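Local atomic coordinates of methyl-coenzyme M reductase subunit beta (Methanosarcina barkeri, PDB entry 1E6Y), a protein that forms part of the methyl-coenzyme M reductase I complex, which cleaves methyl-coenzyme M reductively with coenzyme B and releases methane in the last step of methanogenesis. Residues M192-A197 and E406-L411; S41-L46 and D414-I419; A204-A209 and F422-K427; G318-N323 and A395-T400. All coordinates share one frame; numbering follows the deposited sequence.

The eight segments come along the chain as 41-46, 192-197, 204-209, 318-323, 395-400, 406-411, 414-419 and 422-427. Contact 4 is nested inside the loops closed by the other three. Contact 1 is nested inside contact 2, and contact 3 crosses both contacts 1 and 2. Contacts 1 and 2 share helix 405-416, and their centres are about 12 Å apart. Contacts 1, 3 and 4 touch one another and lie in the C-terminal domain. Contact 2 ties it to the N-terminal domain. Contacts 2 and 4, the farthest pair, have centres about 25 Å apart. Helices 405-416, 420-423 and 425-429 thus pack on strand 41-45 and the successive helices 193-199 and 204-221, while contact 4 joins two loops.

Contact 1: residues M192-A197 and E406-L411; sequences MANHVA and ESTSGL
The first turn of helix 193-199 meets helix 405-416 through Asn194 and His195 on one side and Thr408 and Ser409 on the other. A chain of polar groups runs across the interface. Asn194 ND2 donates to Thr408 OG1 at 2.8 Å, nearly in the plane of its amide. Thr408 OG1 lies between its own backbone N and carbonyl carbon (chi1 68°), which turns it to both Asn194 and the next hydroxyl. Thr408 OG1 is 2.8 Å from Ser409 OG in a further hydrogen bond. Ser409 OG in turn bonds His195 ND1 at 2.7 Å, reaching the ring at its edge and in its plane.

The axes of the two short helical segments cross at -57° and approach to 8.4 Å. Helix 387-395 packs against helix 193-199 through Ala193, Asn194, Val196 and Ala197.

Met192, the N-cap residue, folds its side chain along this polar row. Met192 CG lies 3.6 Å above the His195 ring plane, toward the rim. Met192 SD is 3.7 Å from Thr408 OG1. Asn194 ND2 also bonds Phe403 O, so the NH2 group has two acceptors. The Met192 side chain stays about 10 Å from the bound coenzyme B molecule and does not line its pocket.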
loop_
_atom_site.group_PDB
_atom_site.type_symbol
_atom_site.label_atom_id
_atom_site.label_comp_id
_atom_site.label_asym_id
_atom_site.label_seq_id
_atom_site.Cartn_x
_atom_site.Cartn_y
_atom_site.Cartn_z
ATOM N N MET E 192 18.166 -9.123 5.911
ATOM C CA MET E 192 17.755 -10.150 6.861
ATOM C C MET E 192 18.964 -10.797 7.529
ATOM O O MET E 192 20.043 -10.887 6.936
ATOM C CB MET E 192 16.860 -11.204 6.186
ATOM C CG MET E 192 17.586 -12.393 5.588
ATOM S SD MET E 192 16.479 -13.461 4.632
ATOM C CE MET E 192 15.310 -13.989 5.887
ATOM N N ALA E 193 18.811 -11.102 8.814
ATOM C CA ALA E 193 19.909 -11.586 9.640
ATOM C C ALA E 193 20.587 -12.821 9.048
ATOM O O ALA E 193 21.807 -12.962 9.133
ATOM C CB ALA E 193 19.410 -11.881 11.046
ATOM N N ASN E 194 19.807 -13.681 8.398
ATOM C CA ASN E 194 20.358 -14.880 7.772
ATOM C C ASN E 194 21.376 -14.553 6.681
ATOM O O ASN E 194 22.338 -15.298 6.487
ATOM C CB ASN E 194 19.238 -15.749 7.188
ATOM C CG ASN E 194 18.680 -16.742 8.194
ATOM O OD1 ASN E 194 19.166 -16.847 9.318
ATOM N ND2 ASN E 194 17.646 -17.469 7.793
ATOM N N HIS E 195 21.150 -13.452 5.962
ATOM C CA HIS E 195 22.080 -12.995 4.926
ATOM C C HIS E 195 23.440 -12.671 5.527
ATOM O O HIS E 195 24.475 -13.105 5.021
ATOM C CB HIS E 195 21.543 -11.743 4.225
ATOM C CG HIS E 195 20.475 -12.019 3.216
ATOM N ND1 HIS E 195 19.956 -13.279 3.000
ATOM C CD2 HIS E 195 19.831 -11.197 2.354
ATOM C CE1 HIS E 195 19.044 -13.221 2.050
ATOM N NE2 HIS E 195 18.947 -11.968 1.639
ATOM N N VAL E 196 23.422 -11.891 6.605
ATOM C CA VAL E 196 24.642 -11.446 7.266
ATOM C C VAL E 196 25.409 -12.631 7.845
ATOM O O VAL E 196 26.616 -12.753 7.632
ATOM C CB VAL E 196 24.320 -10.430 8.391
ATOM C CG1 VAL E 196 25.600 -9.996 9.096
ATOM C CG2 VAL E 196 23.609 -9.216 7.804
ATOM N N ALA E 197 24.691 -13.537 8.508
ATOM C CA ALA E 197 25.296 -14.753 9.051
ATOM C C ALA E 197 25.886 -15.642 7.956
ATOM O O ALA E 197 26.942 -16.248 8.148
ATOM C CB ALA E 197 24.268 -15.532 9.860
ATOM N N GLU E 406 20.793 -21.602 5.144
ATOM C CA GLU E 406 20.738 -22.303 3.865
ATOM C C GLU E 406 19.383 -22.114 3.188
ATOM O O GLU E 406 19.311 -21.945 1.973
ATOM C CB GLU E 406 21.000 -23.797 4.072
ATOM C CG GLU E 406 22.201 -24.109 4.960
ATOM C CD GLU E 406 21.843 -24.173 6.440
ATOM O OE1 GLU E 406 22.217 -23.247 7.192
ATOM O OE2 GLU E 406 21.201 -25.163 6.854
ATOM N N SER E 407 18.323 -22.106 3.990
ATOM C CA SER E 407 16.957 -21.992 3.487
ATOM C C SER E 407 16.705 -20.654 2.801
ATOM O O SER E 407 16.142 -20.609 1.706
ATOM C CB SER E 407 15.961 -22.173 4.636
ATOM O OG SER E 407 14.626 -21.967 4.205
ATOM N N THR E 408 17.115 -19.569 3.451
ATOM C CA THR E 408 16.781 -18.226 2.983
ATOM C C THR E 408 17.923 -17.545 2.236
ATOM O O THR E 408 17.687 -16.640 1.437
ATOM C CB THR E 408 16.360 -17.305 4.154
ATOM O OG1 THR E 408 17.493 -17.045 4.991
ATOM C CG2 THR E 408 15.259 -17.953 4.982
ATOM N N SER E 409 19.154 -17.972 2.505
ATOM C CA SER E 409 20.329 -17.183 2.138
ATOM C C SER E 409 21.460 -18.006 1.526
ATOM O O SER E 409 22.615 -17.579 1.533
ATOM C CB SER E 409 20.858 -16.440 3.369
ATOM O OG SER E 409 19.820 -15.733 4.020
ATOM N N GLY E 410 21.121 -19.168 0.973
ATOM C CA GLY E 410 22.122 -20.033 0.376
ATOM C C GLY E 410 22.875 -19.373 -0.765
ATOM O O GLY E 410 24.107 -19.370 -0.782
ATOM N N LEU E 411 22.133 -18.756 -1.682
ATOM C CA LEU E 411 22.720 -18.049 -2.818
ATOM C C LEU E 411 23.576 -16.865 -2.362
ATOM O O LEU E 411 24.674 -16.649 -2.878
ATOM C CB LEU E 411 21.611 -17.561 -3.754
ATOM C CG LEU E 411 22.006 -16.848 -5.051
ATOM C CD1 LEU E 411 22.654 -17.827 -6.015
ATOM C CD2 LEU E 411 20.771 -16.229 -5.677
#

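Contact 2: residues S41-L46 and D414-I419; sequences SVAVNL and DVFGAI
Ala43 and Ser41, on strand 41-45, meet Val415 and Phe416 on helix 405-416. This is a helix packed on a beta sheet. The strand is an inner one of a four-stranded antiparallel sheet, between strands 107-111 and 171-172. Ser41 and Ala43 point toward the helix. Val42 and Val44 point away and pack on helix 125-141, so the sheet is covered on two sides.

Val415 meets Ala43 with both of its methyl groups. Val415 CG2 is 3.6 Å from Ala43 CB, and Val415 CG1 is 3.7 Å from that same CB. Val415 also touches Ser107 and Leu109 of the neighbouring strand.

The Phe416 ring stretches along the backbone from Ser41 to Ala43. Its CG is anti to the carbonyl carbon (chi1 -68°), which brings the far end of the ring up to the strand. The ring comes with its edge to Ser41, and Phe416 CE2 is 3.4 Å from Ser41 CB. The tip atom Phe416 CZ is 3.9 Å from Val42 C, and Phe416 CE1 is 4.1 Å from Ala43 CB. Val415 CG1 lies 4.0 Å above one face of the Phe416 ring, offset toward the rim. The two neighbouring side chains therefore pack on each other as well as on the strand.

The contact joins the N-terminal and C-terminal family regions of the chain. A type I beta turn runs from Phe416 to Ile419. The polar end of Ser41 is occupied elsewhere, as its OG is hydrogen-bonded to Asp37 O and Gln111 NE2.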
loop_
_atom_site.group_PDB
_atom_site.type_symbol
_atom_site.label_atom_id
_atom_site.label_comp_id
_atom_site.label_asym_id
_atom_site.label_seq_id
_atom_site.Cartn_x
_atom_site.Cartn_y
_atom_site.Cartn_z
ATOM N N SER E 41 26.229 -4.741 -6.189
ATOM C CA SER E 41 26.356 -6.173 -6.477
ATOM C C SER E 41 25.055 -6.962 -6.353
ATOM O O SER E 41 24.261 -6.733 -5.442
ATOM C CB SER E 41 27.405 -6.807 -5.565
ATOM O OG SER E 41 28.647 -6.135 -5.664
ATOM N N VAL E 42 24.852 -7.902 -7.275
ATOM C CA VAL E 42 23.758 -8.865 -7.179
ATOM C C VAL E 42 24.221 -10.278 -7.522
ATOM O O VAL E 42 25.274 -10.471 -8.127
ATOM C CB VAL E 42 22.566 -8.504 -8.114
ATOM C CG1 VAL E 42 21.973 -7.163 -7.719
ATOM C CG2 VAL E 42 23.010 -8.501 -9.581
ATOM N N ALA E 43 23.444 -11.261 -7.081
ATOM C CA ALA E 43 23.650 -12.655 -7.449
ATOM C C ALA E 43 22.598 -13.056 -8.471
ATOM O O ALA E 43 21.450 -12.613 -8.401
ATOM C CB ALA E 43 23.542 -13.542 -6.216
ATOM N N VAL E 44 23.003 -13.866 -9.442
ATOM C CA VAL E 44 22.069 -14.410 -10.421
ATOM C C VAL E 44 22.148 -15.930 -10.399
ATOM O O VAL E 44 23.236 -16.503 -10.419
ATOM C CB VAL E 44 22.382 -13.901 -11.851
ATOM C CG1 VAL E 44 21.453 -14.561 -12.864
ATOM C CG2 VAL E 44 22.227 -12.394 -11.909
ATOM N N ASN E 45 20.992 -16.572 -10.286
ATOM C CA ASN E 45 20.922 -18.024 -10.237
ATOM C C ASN E 45 20.756 -18.586 -11.650
ATOM O O ASN E 45 19.642 -18.667 -12.171
ATOM C CB ASN E 45 19.753 -18.454 -9.343
ATOM C CG ASN E 45 19.762 -19.940 -9.040
ATOM O OD1 ASN E 45 20.483 -20.713 -9.671
ATOM N ND2 ASN E 45 18.944 -20.350 -8.079
ATOM N N LEU E 46 21.873 -18.962 -12.264
ATOM C CA LEU E 46 21.879 -19.481 -13.629
ATOM C C LEU E 46 21.162 -20.820 -13.729
ATOM O O LEU E 46 20.454 -21.082 -14.703
ATOM C CB LEU E 46 23.315 -19.632 -14.129
ATOM C CG LEU E 46 24.147 -18.357 -14.258
ATOM C CD1 LEU E 46 25.495 -18.703 -14.875
ATOM C CD2 LEU E 46 23.412 -17.338 -15.114
ATOM N N ASP E 414 26.839 -18.089 -0.853
ATOM C CA ASP E 414 27.679 -18.631 -1.918
ATOM C C ASP E 414 28.320 -17.524 -2.755
ATOM O O ASP E 414 29.510 -17.585 -3.073
ATOM C CB ASP E 414 26.852 -19.543 -2.835
ATOM C CG ASP E 414 26.377 -20.813 -2.138
ATOM O OD1 ASP E 414 27.039 -21.266 -1.177
ATOM O OD2 ASP E 414 25.342 -21.365 -2.565
ATOM N N VAL E 415 27.547 -16.480 -3.037
ATOM C CA VAL E 415 27.973 -15.435 -3.958
ATOM C C VAL E 415 28.727 -14.292 -3.275
ATOM O O VAL E 415 29.652 -13.730 -3.859
ATOM C CB VAL E 415 26.759 -14.876 -4.746
ATOM C CG1 VAL E 415 27.163 -13.670 -5.569
ATOM C CG2 VAL E 415 26.191 -15.958 -5.655
ATOM N N PHE E 416 28.373 -13.986 -2.029
ATOM C CA PHE E 416 28.936 -12.827 -1.333
ATOM C C PHE E 416 29.881 -13.195 -0.193
ATOM O O PHE E 416 30.639 -12.350 0.287
ATOM C CB PHE E 416 27.812 -11.937 -0.789
ATOM C CG PHE E 416 27.018 -11.242 -1.857
ATOM C CD1 PHE E 416 25.797 -11.758 -2.284
ATOM C CD2 PHE E 416 27.500 -10.079 -2.450
ATOM C CE1 PHE E 416 25.067 -11.126 -3.290
ATOM C CE2 PHE E 416 26.778 -9.440 -3.454
ATOM C CZ PHE E 416 25.558 -9.964 -3.875
ATOM N N GLY E 417 29.847 -14.458 0.227
ATOM C CA GLY E 417 30.618 -14.879 1.386
ATOM C C GLY E 417 32.120 -14.954 1.170
ATOM O O GLY E 417 32.878 -15.127 2.126
ATOM N N ALA E 418 32.553 -14.821 -0.081
ATOM C CA ALA E 418 33.969 -14.912 -0.417
ATOM C C ALA E 418 34.602 -13.539 -0.623
ATOM O O ALA E 418 35.784 -13.441 -0.948
ATOM C CB ALA E 418 34.161 -15.773 -1.662
ATOM N N ILE E 419 33.809 -12.485 -0.449
ATOM C CA ILE E 419 34.322 -11.118 -0.484
ATOM C C ILE E 419 35.023 -10.787 0.839
ATOM O O ILE E 419 34.403 -10.815 1.906
ATOM C CB ILE E 419 33.186 -10.095 -0.729
ATOM C CG1 ILE E 419 32.536 -10.350 -2.091
ATOM C CG2 ILE E 419 33.729 -8.672 -0.662
ATOM C CD1 ILE E 419 31.386 -9.421 -2.401
#

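Contact 3: residues A204-A209 and F422-K427; sequences AMNASA and FREPIK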
loop_
_atom_site.group_PDB
_atom_site.type_symbol
_atom_site.label_atom_id
_atom_site.label_comp_id
_atom_site.label_asym_id
_atom_site.label_seq_id
_atom_site.Cartn_x
_atom_site.Cartn_y
_atom_site.Cartn_z
ATOM N N ALA E 204 30.246 -15.756 14.492
ATOM C CA ALA E 204 29.369 -14.944 15.332
ATOM C C ALA E 204 29.769 -13.469 15.404
ATOM O O ALA E 204 28.968 -12.590 15.077
ATOM C CB ALA E 204 29.296 -15.539 16.733
ATOM N N MET E 205 31.015 -13.195 15.781
ATOM C CA MET E 205 31.440 -11.814 15.983
ATOM C C MET E 205 31.632 -11.033 14.685
ATOM O O MET E 205 31.455 -9.817 14.660
ATOM C CB MET E 205 32.718 -11.748 16.816
ATOM C CG MET E 205 33.004 -10.341 17.319
ATOM S SD MET E 205 34.460 -10.223 18.351
ATOM C CE MET E 205 34.063 -11.473 19.607
ATOM N N ASN E 206 31.984 -11.726 13.606
ATOM C CA ASN E 206 32.058 -11.079 12.299
ATOM C C ASN E 206 30.662 -10.814 11.739
ATOM O O ASN E 206 30.450 -9.839 11.015
ATOM C CB ASN E 206 32.877 -11.927 11.320
ATOM C CG ASN E 206 34.373 -11.684 11.449
ATOM O OD1 ASN E 206 34.803 -10.605 11.862
ATOM N ND2 ASN E 206 35.174 -12.690 11.110
ATOM N N ALA E 207 29.705 -11.656 12.118
ATOM C CA ALA E 207 28.302 -11.439 11.770
ATOM C C ALA E 207 27.758 -10.192 12.466
ATOM O O ALA E 207 27.143 -9.335 11.829
ATOM C CB ALA E 207 27.466 -12.663 12.148
ATOM N N SER E 208 28.021 -10.070 13.764
ATOM C CA SER E 208 27.577 -8.895 14.502
ATOM C C SER E 208 28.345 -7.641 14.076
ATOM O O SER E 208 27.773 -6.550 14.020
ATOM C CB SER E 208 27.699 -9.122 16.016
ATOM O OG SER E 208 29.006 -9.519 16.390
ATOM N N ALA E 209 29.593 -7.818 13.648
ATOM C CA ALA E 209 30.402 -6.696 13.176
ATOM C C ALA E 209 29.862 -6.129 11.867
ATOM O O ALA E 209 29.667 -4.916 11.741
ATOM C CB ALA E 209 31.847 -7.129 13.001
ATOM N N PHE E 422 33.730 -8.371 3.461
ATOM C CA PHE E 422 32.428 -8.789 3.966
ATOM C C PHE E 422 32.576 -9.874 5.031
ATOM O O PHE E 422 31.919 -9.819 6.071
ATOM C CB PHE E 422 31.551 -9.310 2.821
ATOM C CG PHE E 422 30.905 -8.226 1.997
ATOM C CD1 PHE E 422 31.559 -7.022 1.754
ATOM C CD2 PHE E 422 29.649 -8.425 1.432
ATOM C CE1 PHE E 422 30.972 -6.035 0.961
ATOM C CE2 PHE E 422 29.057 -7.443 0.639
ATOM C CZ PHE E 422 29.720 -6.247 0.404
ATOM N N ARG E 423 33.467 -10.833 4.789
ATOM C CA ARG E 423 33.630 -11.948 5.722
ATOM C C ARG E 423 34.496 -11.556 6.912
ATOM O O ARG E 423 34.355 -12.138 7.995
ATOM C CB ARG E 423 34.168 -13.202 5.052
ATOM C CG ARG E 423 35.581 -13.077 4.503
ATOM C CD ARG E 423 36.221 -14.472 4.455
ATOM N NE ARG E 423 37.521 -14.332 3.804
ATOM C CZ ARG E 423 37.734 -14.483 2.497
ATOM N NH1 ARG E 423 38.960 -14.313 2.016
ATOM N NH2 ARG E 423 36.753 -14.820 1.675
ATOM N N GLU E 424 35.379 -10.576 6.736
ATOM C CA GLU E 424 36.225 -10.116 7.837
ATOM C C GLU E 424 36.168 -8.603 8.019
ATOM O O GLU E 424 37.151 -7.899 7.781
ATOM C CB GLU E 424 37.671 -10.571 7.620
ATOM C CG GLU E 424 37.848 -12.079 7.655
ATOM C CD GLU E 424 39.292 -12.495 7.806
ATOM O OE1 GLU E 424 40.036 -12.435 6.804
ATOM O OE2 GLU E 424 39.678 -12.901 8.922
ATOM N N PRO E 425 35.014 -8.085 8.474
ATOM C CA PRO E 425 34.737 -6.645 8.456
ATOM C C PRO E 425 35.541 -5.841 9.475
ATOM O O PRO E 425 35.842 -4.675 9.238
ATOM C CB PRO E 425 33.234 -6.568 8.722
ATOM C CG PRO E 425 32.937 -7.806 9.495
ATOM C CD PRO E 425 33.834 -8.860 8.906
ATOM N N ILE E 426 35.900 -6.468 10.594
ATOM C CA ILE E 426 36.709 -5.800 11.613
ATOM C C ILE E 426 38.128 -5.572 11.096
ATOM O O ILE E 426 38.679 -4.477 11.225
ATOM C CB ILE E 426 36.785 -6.622 12.922
ATOM C CG1 ILE E 426 35.378 -6.967 13.416
ATOM C CG2 ILE E 426 37.533 -5.829 13.986
ATOM C CD1 ILE E 426 35.356 -7.818 14.674
ATOM N N LYS E 427 38.703 -6.609 10.490
ATOM C CA LYS E 427 40.002 -6.506 9.834
ATOM C C LYS E 427 39.974 -5.498 8.686
ATOM O O LYS E 427 40.951 -4.784 8.456
ATOM C CB LYS E 427 40.438 -7.875 9.308
ATOM C CG LYS E 427 40.857 -8.852 10.397
ATOM C CD LYS E 427 41.455 -10.119 9.806
ATOM C CE LYS E 427 41.846 -11.101 10.900
ATOM N NZ LYS E 427 42.245 -12.425 10.336
HETATM O O HOH W 1 30.856 -11.155 8.428
HETATM O O HOH W 2 33.946 -14.471 9.065
HETATM O O HOH W 3 37.171 -9.223 11.014
HETATM O O HOH W 4 38.164 -11.895 10.951
#
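Apolar groups meet where Ala209 faces Pro425 and Ile426. Ala209 CB is 3.6 Å from Ile426 CG1 and 3.7 Å from Pro425 CG. Ile426 CG1 is anti to the carbonyl carbon (chi1 -54°), which swings the longer branch toward helix 204-221. The tip of that branch, CD1, also touches Met205 CG. The proline ring lies beside Asn206 too, and Pro425 CD is 3.6 Å from Asn206 OD1.

Segment 422-427 spans the break between helices 420-423 and 425-429, and helix 204-221 packs against this break. Glu424 sits at the break and is the N-cap residue of the second helix.

Water carries the polar part. Asn206 ND2 donates to two waters. One of them donates to Arg423 O at 2.6 Å, and the other to Glu424 OE2 at 2.7 Å. Asn206 OD1 accepts from a third water at 2.9 Å, and that water accepts from Lys427 N. One amide thus reaches both sides of the helix break through bound waters. A fourth water links Phe422 O to Asn206 O, the latter weakly.

Charges pair within segment 422-427. Lys427 NZ forms a salt bridge with Glu424 OE2 at 3.0 Å, on the syn side, tilted 30° out of the carboxylate plane.

Contact 4: residues G318-N323 and A395-T400; sequences GRAAQN and ALDAGT
An Asx motif at Asp397 docks on the loop after helix 296-318, where Ala321 N donates to Asp397 OD1 at 2.8 Å. That helix ends in a Schellman motif with Arg319, of positive phi, as its C-prime residue. Asp397 CG is anti to the backbone N (chi1 -165°), and the carboxylate lies between the two loops. Ala321 N uses the anti lone pair of OD1. On its syn lone pair Asp397 OD1 accepts from Thr400 OG1 at 2.7 Å. OD2 accepts from two backbone groups of its own loop. Asp397 OD2 accepts from Thr400 N at 2.8 Å on its syn lone pair, while Gly399 N meets OD2 from above the carboxylate plane.

The backbones also bond directly. Ala398 N donates to Arg319 O at 3.0 Å, from above the carbonyl plane. Asp397 CA makes a CA-H...O contact with the same oxygen. Beside it, Arg319 CB and Ala398 CB touch at 3.7 Å. A water joins Thr400 OG1 to Gln322 N and OE1.

The Arg319 guanidinium turns to other partners. Its NH2 bonds Gly316 O and Val70 O of the gamma subunit, and its NH1 forms a salt bridge with Glu61 of the gamma subunit.

Four donors grip the buried Asp397 carboxylate, two on each oxygen. Such a setting is consistent with a charged group and would fix its rotation.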
loop_
_atom_site.group_PDB
_atom_site.type_symbol
_atom_site.label_atom_id
_atom_site.label_comp_id
_atom_site.label_asym_id
_atom_site.label_seq_id
_atom_site.Cartn_x
_atom_site.Cartn_y
_atom_site.Cartn_z
ATOM N N GLY E 318 23.594 -22.768 24.095
ATOM C CA GLY E 318 22.560 -23.624 23.538
ATOM C C GLY E 318 22.758 -23.968 22.073
ATOM O O GLY E 318 22.051 -24.824 21.541
ATOM N N ARG E 319 23.752 -23.343 21.439
ATOM C CA ARG E 319 23.924 -23.379 19.986
ATOM C C ARG E 319 22.548 -23.231 19.319
ATOM O O ARG E 319 22.204 -23.987 18.424
ATOM C CB ARG E 319 24.666 -24.606 19.489
ATOM C CG ARG E 319 26.037 -24.835 20.127
ATOM C CD ARG E 319 27.075 -23.828 19.643
ATOM N NE ARG E 319 28.437 -24.363 19.762
ATOM C CZ ARG E 319 29.326 -24.001 20.692
ATOM N NH1 ARG E 319 30.532 -24.559 20.671
ATOM N NH2 ARG E 319 29.044 -23.105 21.623
ATOM N N ALA E 320 21.769 -22.273 19.816
ATOM C CA ALA E 320 20.381 -22.092 19.409
ATOM C C ALA E 320 20.101 -20.606 19.235
ATOM O O ALA E 320 20.328 -19.811 20.148
ATOM C CB ALA E 320 19.443 -22.685 20.459
ATOM N N ALA E 321 19.591 -20.245 18.062
ATOM C CA ALA E 321 19.379 -18.846 17.709
ATOM C C ALA E 321 18.280 -18.187 18.538
ATOM O O ALA E 321 18.391 -17.014 18.896
ATOM C CB ALA E 321 19.057 -18.725 16.224
ATOM N N GLN E 322 17.251 -18.955 18.894
ATOM C CA GLN E 322 16.057 -18.385 19.521
ATOM C C GLN E 322 16.335 -17.696 20.854
ATOM O O GLN E 322 15.586 -16.802 21.258
ATOM C CB GLN E 322 14.987 -19.461 19.717
ATOM C CG GLN E 322 15.293 -20.457 20.825
ATOM C CD GLN E 322 14.281 -21.575 20.874
ATOM O OE1 GLN E 322 14.280 -22.461 20.021
ATOM N NE2 GLN E 322 13.384 -21.519 21.848
ATOM N N ASN E 323 17.444 -18.061 21.498
ATOM C CA ASN E 323 17.794 -17.519 22.809
ATOM C C ASN E 323 18.084 -16.019 22.774
ATOM O O ASN E 323 18.081 -15.358 23.811
ATOM C CB ASN E 323 19.009 -18.255 23.386
ATOM C CG ASN E 323 18.736 -19.722 23.648
ATOM O OD1 ASN E 323 17.626 -20.209 23.438
ATOM N ND2 ASN E 323 19.762 -20.443 24.088
ATOM N N ALA E 395 24.256 -17.069 13.473
ATOM C CA ALA E 395 25.551 -17.667 13.154
ATOM C C ALA E 395 25.909 -18.818 14.100
ATOM O O ALA E 395 26.591 -19.758 13.703
ATOM C CB ALA E 395 26.640 -16.601 13.195
ATOM N N LEU E 396 25.410 -18.756 15.332
ATOM C CA LEU E 396 25.745 -19.745 16.358
ATOM C C LEU E 396 24.810 -20.953 16.382
ATOM O O LEU E 396 25.048 -21.908 17.121
ATOM C CB LEU E 396 25.750 -19.087 17.742
ATOM C CG LEU E 396 26.905 -18.141 18.069
ATOM C CD1 LEU E 396 26.570 -17.349 19.321
ATOM C CD2 LEU E 396 28.192 -18.933 18.257
ATOM N N ASP E 397 23.731 -20.894 15.607
ATOM C CA ASP E 397 22.743 -21.973 15.595
ATOM C C ASP E 397 23.292 -23.239 14.936
ATOM O O ASP E 397 23.828 -23.195 13.828
ATOM C CB ASP E 397 21.472 -21.519 14.872
ATOM C CG ASP E 397 20.293 -22.437 15.134
ATOM O OD1 ASP E 397 19.582 -22.233 16.139
ATOM O OD2 ASP E 397 20.076 -23.368 14.336
ATOM N N ALA E 398 23.115 -24.371 15.610
ATOM C CA ALA E 398 23.666 -25.641 15.148
ATOM C C ALA E 398 22.686 -26.447 14.299
ATOM O O ALA E 398 23.048 -27.494 13.758
ATOM C CB ALA E 398 24.133 -26.470 16.335
ATOM N N GLY E 399 21.444 -25.971 14.203
ATOM C CA GLY E 399 20.469 -26.597 13.323
ATOM C C GLY E 399 19.096 -26.796 13.941
ATOM O O GLY E 399 18.489 -27.855 13.782
ATOM N N THR E 400 18.592 -25.768 14.619
ATOM C CA THR E 400 17.284 -25.837 15.272
ATOM C C THR E 400 16.184 -25.175 14.440
ATOM O O THR E 400 15.002 -25.308 14.754
ATOM C CB THR E 400 17.302 -25.154 16.661
ATOM O OG1 THR E 400 17.394 -23.734 16.494
ATOM C CG2 THR E 400 18.481 -25.638 17.488
HETATM O O HOH W 5 16.679 -21.898 18.409
#